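Local coordinates for protein anti-sigma-I factor RsgI3 (Clostridium thermocellum, PDB 6QE7) that probably holds the sigma factor SigI3 inactive until its extracellular tandem PA14 domains, the part present here, sense plant polysaccharides such as pectin, at residues D44-R49 with Y111-R116; T66-G71 with K86-T91; D231-Q236 with E259-G264. All coordinates share one frame; numbering follows the deposited sequence.

Interaction 1. Residues D44-R49 with Y111-R116; sequences DTYSVR and YYQHVR. With CA (calcium ion), chain E; CA (calcium ion), chain D.
Tyr46 and Gln113 form a hydrogen-bonded antiparallel pair whose side chains are the heart of this contact. Tyr46 CG is flanked by its own backbone N and C (chi1 55°), which swings the ring across the neighbouring strand until Gln113 CB lies 3.8 Å from the centroid of the Tyr46 ring, a CH-pi contact over the face. Gln113 CG is anti to its backbone N, and a bend at chi2 (75°) carries the amide past the ring: OE1 binds one calcium, with Val115 O, while NE2 donates to Arg116 O at 3.0 Å, fixing which way the amide is turned. Tyr111 receives Val48 CG2 at the edge of its ring, 3.9 Å from Tyr111 CD2, and its hydroxyl bonds to the backbone O of Asp69. At the strand end Thr45 and Tyr46 share Gln113 as partner in a G1 bulge, and Thr45 N donates to His114 O, 2.9 Å away. Thr45 suits this turn because OG1 (chi1 55°) joins its own carbonyl and Asp44 O on a second calcium. Asp44 OD2 accepts from water 3, which accepts from Arg116 N. Strand pair and flanking loops are thus tied, through Gln113 and the Thr45 bulge, to two calcium ions.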
loop_
_atom_site.group_PDB
_atom_site.type_symbol
_atom_site.label_atom_id
_atom_site.label_comp_id
_atom_site.label_asym_id
_atom_site.label_seq_id
_atom_site.Cartn_x
_atom_site.Cartn_y
_atom_site.Cartn_z
ATOM N N ASP A 44 5.396 -11.997 7.186
ATOM C CA ASP A 44 6.214 -11.226 6.229
ATOM C C ASP A 44 5.441 -10.015 5.656
ATOM O O ASP A 44 4.191 -9.964 5.706
ATOM C CB ASP A 44 6.822 -12.113 5.128
ATOM C CG ASP A 44 7.839 -13.142 5.591
ATOM O OD1 ASP A 44 8.356 -12.941 6.673
ATOM O OD2 ASP A 44 8.105 -14.170 4.842
ATOM N N THR A 45 6.239 -9.058 5.137
ATOM C CA THR A 45 5.812 -7.817 4.448
ATOM C C THR A 45 4.662 -7.172 5.218
ATOM O O THR A 45 3.551 -7.161 4.705
ATOM C CB THR A 45 5.404 -8.140 3.002
ATOM O OG1 THR A 45 4.423 -9.158 3.110
ATOM C CG2 THR A 45 6.521 -8.653 2.132
ATOM N N TYR A 46 4.929 -6.605 6.399
ATOM C CA TYR A 46 3.924 -5.870 7.145
ATOM C C TYR A 46 4.559 -4.567 7.610
ATOM O O TYR A 46 5.817 -4.432 7.493
ATOM C CB TYR A 46 3.264 -6.705 8.250
ATOM C CG TYR A 46 4.157 -7.355 9.275
ATOM C CD1 TYR A 46 4.540 -6.677 10.403
ATOM C CD2 TYR A 46 4.503 -8.712 9.201
ATOM C CE1 TYR A 46 5.308 -7.270 11.400
ATOM C CE2 TYR A 46 5.156 -9.352 10.244
ATOM C CZ TYR A 46 5.620 -8.617 11.320
ATOM O OH TYR A 46 6.334 -9.196 12.348
ATOM N N SER A 47 3.685 -3.641 8.012
ATOM C CA SER A 47 4.089 -2.294 8.454
ATOM C C SER A 47 3.154 -1.802 9.541
ATOM O O SER A 47 2.007 -2.242 9.592
ATOM C CB SER A 47 4.241 -1.304 7.316
ATOM O OG SER A 47 3.064 -1.170 6.511
ATOM N N VAL A 48 3.722 -0.909 10.359
ATOM C CA VAL A 48 3.127 -0.363 11.580
ATOM C C VAL A 48 3.517 1.100 11.581
ATOM O O VAL A 48 4.703 1.408 11.421
ATOM C CB VAL A 48 3.604 -1.091 12.874
ATOM C CG1 VAL A 48 2.736 -0.660 14.003
ATOM C CG2 VAL A 48 3.567 -2.621 12.774
ATOM N N ARG A 49 2.522 1.913 11.876
ATOM C CA ARG A 49 2.687 3.328 12.163
ATOM C C ARG A 49 2.156 3.630 13.562
ATOM O O ARG A 49 0.982 3.476 13.780
ATOM C CB ARG A 49 1.902 4.195 11.186
ATOM C CG ARG A 49 2.350 5.651 11.313
ATOM C CD ARG A 49 1.541 6.506 10.418
ATOM N NE ARG A 49 2.058 6.376 9.090
ATOM C CZ ARG A 49 1.374 6.018 7.999
ATOM N NH1 ARG A 49 0.122 5.630 8.084
ATOM N NH2 ARG A 49 1.979 6.064 6.815
ATOM N N TYR A 111 7.517 1.715 10.750
ATOM C CA TYR A 111 8.290 0.481 10.888
ATOM C C TYR A 111 7.863 -0.439 9.763
ATOM O O TYR A 111 6.640 -0.445 9.477
ATOM C CB TYR A 111 7.980 -0.119 12.279
ATOM C CG TYR A 111 8.313 -1.580 12.312
ATOM C CD1 TYR A 111 9.617 -2.002 12.454
ATOM C CD2 TYR A 111 7.349 -2.519 12.035
ATOM C CE1 TYR A 111 9.970 -3.329 12.370
ATOM C CE2 TYR A 111 7.678 -3.851 11.959
ATOM C CZ TYR A 111 8.982 -4.251 12.111
ATOM O OH TYR A 111 9.274 -5.565 12.047
ATOM N N TYR A 112 8.747 -1.314 9.266
ATOM C CA TYR A 112 8.254 -2.435 8.455
ATOM C C TYR A 112 9.185 -3.629 8.664
ATOM O O TYR A 112 10.326 -3.518 9.117
ATOM C CB TYR A 112 8.169 -2.042 6.984
ATOM C CG TYR A 112 9.486 -2.115 6.252
ATOM C CD1 TYR A 112 10.392 -1.072 6.269
ATOM C CD2 TYR A 112 9.818 -3.227 5.486
ATOM C CE1 TYR A 112 11.602 -1.134 5.571
ATOM C CE2 TYR A 112 10.994 -3.289 4.740
ATOM C CZ TYR A 112 11.898 -2.233 4.766
ATOM O OH TYR A 112 13.086 -2.364 4.120
ATOM N N GLN A 113 8.582 -4.769 8.459
ATOM C CA GLN A 113 9.160 -6.118 8.325
ATOM C C GLN A 113 9.116 -6.551 6.861
ATOM O O GLN A 113 8.027 -6.444 6.171
ATOM C CB GLN A 113 8.349 -7.085 9.211
ATOM C CG GLN A 113 8.358 -8.525 8.682
ATOM C CD GLN A 113 9.630 -9.284 8.903
ATOM O OE1 GLN A 113 10.733 -8.746 8.840
ATOM N NE2 GLN A 113 9.479 -10.554 9.306
ATOM N N HIS A 114 10.249 -7.057 6.411
ATOM C CA HIS A 114 10.353 -7.714 5.095
ATOM C C HIS A 114 10.175 -9.221 5.312
ATOM O O HIS A 114 9.046 -9.689 5.140
ATOM C CB HIS A 114 11.626 -7.298 4.324
ATOM C CG HIS A 114 11.674 -7.879 2.946
ATOM N ND1 HIS A 114 12.819 -8.407 2.437
ATOM C CD2 HIS A 114 10.688 -8.125 2.024
ATOM C CE1 HIS A 114 12.576 -8.944 1.240
ATOM N NE2 HIS A 114 11.256 -8.775 0.960
ATOM N N VAL A 115 11.236 -9.920 5.718
ATOM C CA VAL A 115 11.231 -11.391 5.909
ATOM C C VAL A 115 12.007 -11.799 7.166
ATOM O O VAL A 115 12.538 -10.954 7.902
ATOM C CB VAL A 115 11.792 -12.082 4.651
ATOM C CG1 VAL A 115 10.917 -11.855 3.388
ATOM C CG2 VAL A 115 13.240 -11.724 4.393
ATOM N N ARG A 116 12.016 -13.098 7.446
ATOM C CA ARG A 116 12.783 -13.588 8.611
ATOM C C ARG A 116 12.296 -12.872 9.865
ATOM O O ARG A 116 11.064 -12.941 10.181
ATOM C CB ARG A 116 14.253 -13.412 8.302
ATOM C CG ARG A 116 14.539 -14.109 6.979
ATOM C CD ARG A 116 15.993 -14.445 6.837
ATOM N NE ARG A 116 16.210 -15.005 5.502
ATOM C CZ ARG A 116 17.037 -16.004 5.225
ATOM N NH1 ARG A 116 17.730 -16.577 6.191
ATOM N NH2 ARG A 116 17.213 -16.387 3.976
HETATM CA CA CA E . 2.272 -9.166 4.164
HETATM CA CA CA D . 12.979 -8.939 8.935
HETATM O O HOH W 1 8.909 -13.778 8.935
HETATM O O HOH W 2 7.028 -12.200 9.726
HETATM O O HOH W 3 10.348 -15.047 5.859
HETATM O O HOH W 4 14.783 -9.039 6.867
HETATM O O HOH W 5 15.590 -9.781 8.978
HETATM O O HOH W 6 0.093 -10.262 3.765
HETATM O O HOH W 7 1.510 -9.428 6.480
HETATM O O HOH W 8 2.724 -11.568 4.040
#

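Interaction 2. Residues T66-G71 with K86-T91. With CA (calcium ion), chain D.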
loop_
_atom_site.group_PDB
_atom_site.type_symbol
_atom_site.label_atom_id
_atom_site.label_comp_id
_atom_site.label_asym_id
_atom_site.label_seq_id
_atom_site.Cartn_x
_atom_site.Cartn_y
_atom_site.Cartn_z
ATOM N N THR A 66 15.962 3.698 18.175
ATOM C CA THR A 66 15.108 2.659 17.576
ATOM C C THR A 66 15.995 1.434 17.449
ATOM O O THR A 66 17.151 1.561 17.119
ATOM C CB THR A 66 14.515 3.120 16.242
ATOM O OG1 THR A 66 15.571 3.336 15.297
ATOM C CG2 THR A 66 13.692 4.380 16.362
ATOM N N VAL A 67 15.474 0.283 17.824
ATOM C CA VAL A 67 16.129 -0.992 17.461
ATOM C C VAL A 67 15.054 -1.761 16.696
ATOM O O VAL A 67 14.033 -2.093 17.316
ATOM C CB VAL A 67 16.611 -1.771 18.712
ATOM C CG1 VAL A 67 17.402 -2.993 18.305
ATOM C CG2 VAL A 67 17.452 -0.898 19.610
ATOM N N THR A 68 15.291 -2.025 15.418
ATOM C CA THR A 68 14.276 -2.532 14.475
ATOM C C THR A 68 14.902 -3.569 13.578
ATOM O O THR A 68 16.064 -3.416 13.145
ATOM C CB THR A 68 13.638 -1.458 13.603
ATOM O OG1 THR A 68 14.554 -0.592 12.885
ATOM C CG2 THR A 68 12.740 -0.569 14.421
ATOM N N ASP A 69 14.035 -4.494 13.203
ATOM C CA ASP A 69 14.192 -5.336 12.012
ATOM C C ASP A 69 12.798 -5.421 11.402
ATOM O O ASP A 69 11.947 -6.006 12.083
ATOM C CB ASP A 69 14.796 -6.681 12.420
ATOM C CG ASP A 69 14.810 -7.666 11.272
ATOM O OD1 ASP A 69 14.079 -7.415 10.242
ATOM O OD2 ASP A 69 15.558 -8.630 11.386
ATOM N N ASP A 70 12.532 -4.804 10.193
ATOM C CA ASP A 70 13.542 -4.156 9.362
ATOM C C ASP A 70 13.629 -2.657 9.606
ATOM O O ASP A 70 14.246 -2.244 10.584
ATOM C CB ASP A 70 13.323 -4.453 7.889
ATOM C CG ASP A 70 13.523 -5.941 7.634
ATOM O OD1 ASP A 70 12.578 -6.738 8.015
ATOM O OD2 ASP A 70 14.543 -6.301 7.018
ATOM N N GLY A 71 13.022 -1.853 8.763
ATOM C CA GLY A 71 13.413 -0.440 8.669
ATOM C C GLY A 71 12.542 0.437 9.526
ATOM O O GLY A 71 11.545 -0.011 10.141
ATOM N N LYS A 86 14.987 0.345 5.324
ATOM C CA LYS A 86 15.799 -0.668 4.614
ATOM C C LYS A 86 15.682 -1.982 5.367
ATOM O O LYS A 86 15.235 -1.986 6.541
ATOM C CB LYS A 86 17.275 -0.274 4.494
ATOM C CG LYS A 86 18.015 -0.229 5.827
ATOM C CD LYS A 86 19.375 0.360 5.741
ATOM C CE LYS A 86 20.145 0.258 7.044
ATOM N NZ LYS A 86 21.540 0.677 6.789
ATOM N N SER A 87 16.115 -3.005 4.659
ATOM C CA SER A 87 16.315 -4.382 5.097
ATOM C C SER A 87 17.485 -4.342 6.091
ATOM O O SER A 87 18.600 -3.838 5.764
ATOM C CB SER A 87 16.547 -5.255 3.900
ATOM O OG SER A 87 16.825 -6.562 4.285
ATOM N N GLN A 88 17.225 -4.772 7.319
ATOM C CA GLN A 88 18.291 -4.856 8.321
ATOM C C GLN A 88 17.868 -5.834 9.410
ATOM O O GLN A 88 16.768 -5.733 9.888
ATOM C CB GLN A 88 18.593 -3.500 8.972
ATOM C CG GLN A 88 17.362 -2.768 9.483
ATOM C CD GLN A 88 17.715 -1.474 10.182
ATOM O OE1 GLN A 88 18.593 -0.736 9.780
ATOM N NE2 GLN A 88 17.027 -1.180 11.281
ATOM N N SER A 89 18.725 -6.779 9.713
ATOM C CA SER A 89 18.766 -7.397 11.050
ATOM C C SER A 89 18.624 -6.312 12.117
ATOM O O SER A 89 18.998 -5.149 11.792
ATOM C CB SER A 89 20.044 -8.142 11.192
ATOM O OG SER A 89 19.880 -9.044 12.232
ATOM N N ALA A 90 18.243 -6.685 13.357
ATOM C CA ALA A 90 18.003 -5.779 14.506
ATOM C C ALA A 90 19.201 -4.857 14.680
ATOM O O ALA A 90 20.332 -5.341 14.818
ATOM C CB ALA A 90 17.787 -6.530 15.789
ATOM N N THR A 91 18.971 -3.565 14.602
ATOM C CA THR A 91 20.065 -2.597 14.504
ATOM C C THR A 91 19.551 -1.403 15.262
ATOM O O THR A 91 18.413 -1.025 15.022
ATOM C CB THR A 91 20.436 -2.214 13.060
ATOM O OG1 THR A 91 20.832 -3.390 12.334
ATOM C CG2 THR A 91 21.510 -1.145 13.041
HETATM CA CA CA D . 12.979 -8.939 8.935
HETATM O O HOH W 9 16.319 0.920 14.179
HETATM O O HOH W 10 16.653 -9.204 13.798
HETATM O O HOH W 5 15.590 -9.781 8.978
HETATM O O HOH W 4 14.783 -9.039 6.867
#
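In the first PA14 domain, a beta-sandwich fold, the end of strand 60-69 and the loop 86-91 together frame a calcium site. Metal bonds come first: Asp69 OD1 and Asp70 OD1 both bind the ion, at 2.3 Å for the Asp69 oxygen, and Gln113, Val115 and Ala117 complete the protein ligands. Asp69 CG is anti to its backbone N and Asp70 CG anti to its carbonyl carbon, and with a cis peptide between them the two carboxylates converge on one ion. Aspartate fits because its second oxygen remains for other work: Asp69 OD2 accepts from waters 5 and 10, the latter taking the N-H of Ala90.

Backbone pairing is slight. Thr68 and Thr91 form a single hydrogen-bonded antiparallel pair, Thr91 N to Thr68 O and, weakly, Thr68 N to Thr91 O, each 3.3 Å. Apolar contact is marginal, Val67 CG1 meeting Ala90 CB.

Bonds between side chain and backbone supply the remaining hold. Asp70 OD2 accepts from Gln88 N at 3.1 Å through its anti lone pair, while Asp70 OD1 also receives His114 N. Gln88, extended beyond CG, is long enough to reach back over the strand end, and its OE1 is held by His93. Gln88 NE2 donates to Thr68 O at 3.1 Å, from above the carbonyl plane, giving that oxygen a second donor besides Thr91 N, and weakly to Asp70 O, which also receives Thr68 OG1 in its carbonyl plane at 2.8 Å.

Interaction 3. Residues D231-Q236 with E259-G264; sequences DNWQNQ and EYCNYG
The turn 233-236 passes over the end of strand 254-263, the end-to-end directions of 233-236 and 259-263 lying 34° apart and the nearest CA atoms, those of Gln236 and Tyr263, 7.1 Å from each other, so that side chains must bridge the gap. Trp233 does most of this. With CG anti to the backbone N (chi1 -169°), its indole extends to the strand, and Cys261 SG sits over one face, 3.4 Å from the centroid of the Trp233 six-membered ring and 8° off its normal. Cys261 holds its sulfur wedged between its own backbone N and C; a small, polarisable thiol suits so close a place against an aromatic face. The far rim of the indole meets backbone, Trp233 CZ3 standing 3.6 Å from Glu259 O, which lies at the ring edge. Arg221 adds a cation-pi contact to Trp233, and the carboxylate of Glu259 pairs with Arg197.

Tyr263 points toward the turn and crosses Trp233 at about a right angle, its OH standing over the rim of the same indole face. That OH donates to Trp233 O, modelled at a very short 2.4 Å, from somewhat above the carbonyl plane. Tyrosine has the length for this while its ring runs alongside the turn; Asn235 O is 3.3 Å from Tyr263 CE2. A Cys sulfur-aromatic contact and a tyrosine hydroxyl-to-carbonyl bond thus pin the 233-236 turn to strand 254-263 in the beta-sandwich of the second PA14 domain.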
loop_
_atom_site.group_PDB
_atom_site.type_symbol
_atom_site.label_atom_id
_atom_site.label_comp_id
_atom_site.label_asym_id
_atom_site.label_seq_id
_atom_site.Cartn_x
_atom_site.Cartn_y
_atom_site.Cartn_z
ATOM N N ASP A 231 0.625 -1.808 -25.410
ATOM C CA ASP A 231 0.139 -0.655 -26.232
ATOM C C ASP A 231 -0.359 -1.169 -27.583
ATOM O O ASP A 231 0.394 -1.238 -28.497
ATOM C CB ASP A 231 1.252 0.374 -26.372
ATOM C CG ASP A 231 0.824 1.730 -26.930
ATOM O OD1 ASP A 231 -0.388 1.988 -26.970
ATOM O OD2 ASP A 231 1.736 2.538 -27.239
ATOM N N ASN A 232 -1.600 -1.593 -27.655
ATOM C CA ASN A 232 -2.232 -2.057 -28.902
ATOM C C ASN A 232 -3.585 -1.340 -29.025
ATOM O O ASN A 232 -4.619 -1.963 -28.941
ATOM C CB ASN A 232 -2.276 -3.577 -28.900
ATOM C CG ASN A 232 -2.819 -4.129 -30.195
ATOM O OD1 ASN A 232 -2.747 -3.442 -31.231
ATOM N ND2 ASN A 232 -3.373 -5.343 -30.133
ATOM N N TRP A 233 -3.554 -0.034 -29.112
ATOM C CA TRP A 233 -4.767 0.803 -29.054
ATOM C C TRP A 233 -5.581 0.712 -30.358
ATOM O O TRP A 233 -6.773 1.037 -30.276
ATOM C CB TRP A 233 -4.354 2.239 -28.780
ATOM C CG TRP A 233 -5.483 3.133 -28.435
ATOM C CD1 TRP A 233 -5.844 4.300 -29.042
ATOM C CD2 TRP A 233 -6.390 2.936 -27.356
ATOM N NE1 TRP A 233 -6.948 4.816 -28.435
ATOM C CE2 TRP A 233 -7.317 4.002 -27.403
ATOM C CE3 TRP A 233 -6.538 1.939 -26.383
ATOM C CZ2 TRP A 233 -8.338 4.132 -26.470
ATOM C CZ3 TRP A 233 -7.589 2.038 -25.496
ATOM C CH2 TRP A 233 -8.436 3.151 -25.500
ATOM N N GLN A 234 -4.969 0.337 -31.494
ATOM C CA GLN A 234 -5.634 0.238 -32.839
ATOM C C GLN A 234 -6.251 -1.154 -33.017
ATOM O O GLN A 234 -7.044 -1.378 -33.938
ATOM C CB GLN A 234 -4.628 0.558 -33.964
ATOM C CG GLN A 234 -3.951 1.943 -33.866
ATOM C CD GLN A 234 -4.902 3.120 -33.745
ATOM O OE1 GLN A 234 -5.700 3.388 -34.639
ATOM N NE2 GLN A 234 -4.808 3.879 -32.654
ATOM N N ASN A 235 -5.967 -2.098 -32.142
ATOM C CA ASN A 235 -6.327 -3.503 -32.458
ATOM C C ASN A 235 -7.832 -3.603 -32.732
ATOM O O ASN A 235 -8.656 -2.964 -31.996
ATOM C CB ASN A 235 -5.967 -4.517 -31.362
ATOM C CG ASN A 235 -6.798 -5.781 -31.470
ATOM O OD1 ASN A 235 -6.641 -6.536 -32.447
ATOM N ND2 ASN A 235 -7.731 -5.973 -30.535
ATOM N N GLN A 236 -8.160 -4.488 -33.660
ATOM C CA GLN A 236 -9.538 -4.834 -34.081
ATOM C C GLN A 236 -9.795 -6.346 -33.943
ATOM O O GLN A 236 -10.959 -6.729 -33.858
ATOM C CB GLN A 236 -9.674 -4.358 -35.533
ATOM C CG GLN A 236 -10.983 -3.649 -35.832
ATOM C CD GLN A 236 -11.211 -2.499 -34.887
ATOM O OE1 GLN A 236 -11.457 -2.694 -33.699
ATOM N NE2 GLN A 236 -11.146 -1.294 -35.427
ATOM N N GLU A 259 -6.644 0.913 -20.118
ATOM C CA GLU A 259 -7.548 1.609 -21.086
ATOM C C GLU A 259 -7.976 0.597 -22.177
ATOM O O GLU A 259 -7.149 -0.208 -22.682
ATOM C CB GLU A 259 -6.915 2.896 -21.634
ATOM C CG GLU A 259 -6.816 4.068 -20.658
ATOM C CD GLU A 259 -6.049 5.326 -21.094
ATOM O OE1 GLU A 259 -5.351 5.289 -22.128
ATOM O OE2 GLU A 259 -6.083 6.310 -20.346
ATOM N N TYR A 260 -9.259 0.644 -22.514
ATOM C CA TYR A 260 -9.925 -0.243 -23.496
ATOM C C TYR A 260 -10.769 0.632 -24.430
ATOM O O TYR A 260 -11.527 1.483 -23.979
ATOM C CB TYR A 260 -10.859 -1.252 -22.813
ATOM C CG TYR A 260 -11.627 -2.119 -23.778
ATOM C CD1 TYR A 260 -10.933 -2.960 -24.627
ATOM C CD2 TYR A 260 -13.000 -2.089 -23.907
ATOM C CE1 TYR A 260 -11.574 -3.765 -25.542
ATOM C CE2 TYR A 260 -13.660 -2.837 -24.883
ATOM C CZ TYR A 260 -12.950 -3.697 -25.698
ATOM O OH TYR A 260 -13.513 -4.511 -26.660
ATOM N N CYS A 261 -10.703 0.363 -25.714
ATOM C CA CYS A 261 -11.653 0.959 -26.661
ATOM C C CYS A 261 -12.237 -0.164 -27.534
ATOM O O CYS A 261 -11.588 -1.091 -27.929
ATOM C CB CYS A 261 -11.022 2.128 -27.389
ATOM S SG CYS A 261 -9.698 1.683 -28.541
ATOM N N ASN A 262 -13.519 -0.095 -27.676
ATOM C CA ASN A 262 -14.322 -0.877 -28.619
ATOM C C ASN A 262 -14.503 -0.100 -29.925
ATOM O O ASN A 262 -14.812 1.110 -29.876
ATOM C CB ASN A 262 -15.690 -1.077 -27.987
ATOM C CG ASN A 262 -16.260 -2.324 -28.565
ATOM O OD1 ASN A 262 -15.575 -3.346 -28.451
ATOM N ND2 ASN A 262 -17.409 -2.204 -29.234
ATOM N N TYR A 263 -14.390 -0.753 -31.067
ATOM C CA TYR A 263 -14.544 -0.063 -32.378
ATOM C C TYR A 263 -15.835 -0.556 -33.099
ATOM O O TYR A 263 -16.158 -0.247 -34.338
ATOM C CB TYR A 263 -13.240 -0.258 -33.158
ATOM C CG TYR A 263 -11.980 0.381 -32.623
ATOM C CD1 TYR A 263 -11.813 1.757 -32.693
ATOM C CD2 TYR A 263 -10.908 -0.380 -32.126
ATOM C CE1 TYR A 263 -10.631 2.365 -32.273
ATOM C CE2 TYR A 263 -9.706 0.205 -31.744
ATOM C CZ TYR A 263 -9.567 1.587 -31.829
ATOM O OH TYR A 263 -8.443 2.266 -31.450
ATOM N N GLY A 264 -16.642 -1.284 -32.341
ATOM C CA GLY A 264 -18.023 -1.629 -32.734
ATOM C C GLY A 264 -18.265 -3.120 -32.635
ATOM O O GLY A 264 -19.469 -3.531 -32.732
#

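Interactions 1 and 2 belong to the first PA14 domain and interaction 3 to the second, its centre about 41 Å from that of interaction 1 and about 48 Å from that of interaction 2. Interaction 2 falls within the span of chain that interaction 1 brings together, and the two share one calcium ion and two of its waters. They also meet directly, Tyr112 O probably bonding to Asp70 N. Interaction 1 has more buried residues and rests on regular strand pairing, whereas interaction 2, with an exposed loop on one side, relies on carboxylates, an amide and water. Interaction 3, partly buried without a metal, joins turn to strand through aromatic rings, a thiol and one hydroxyl.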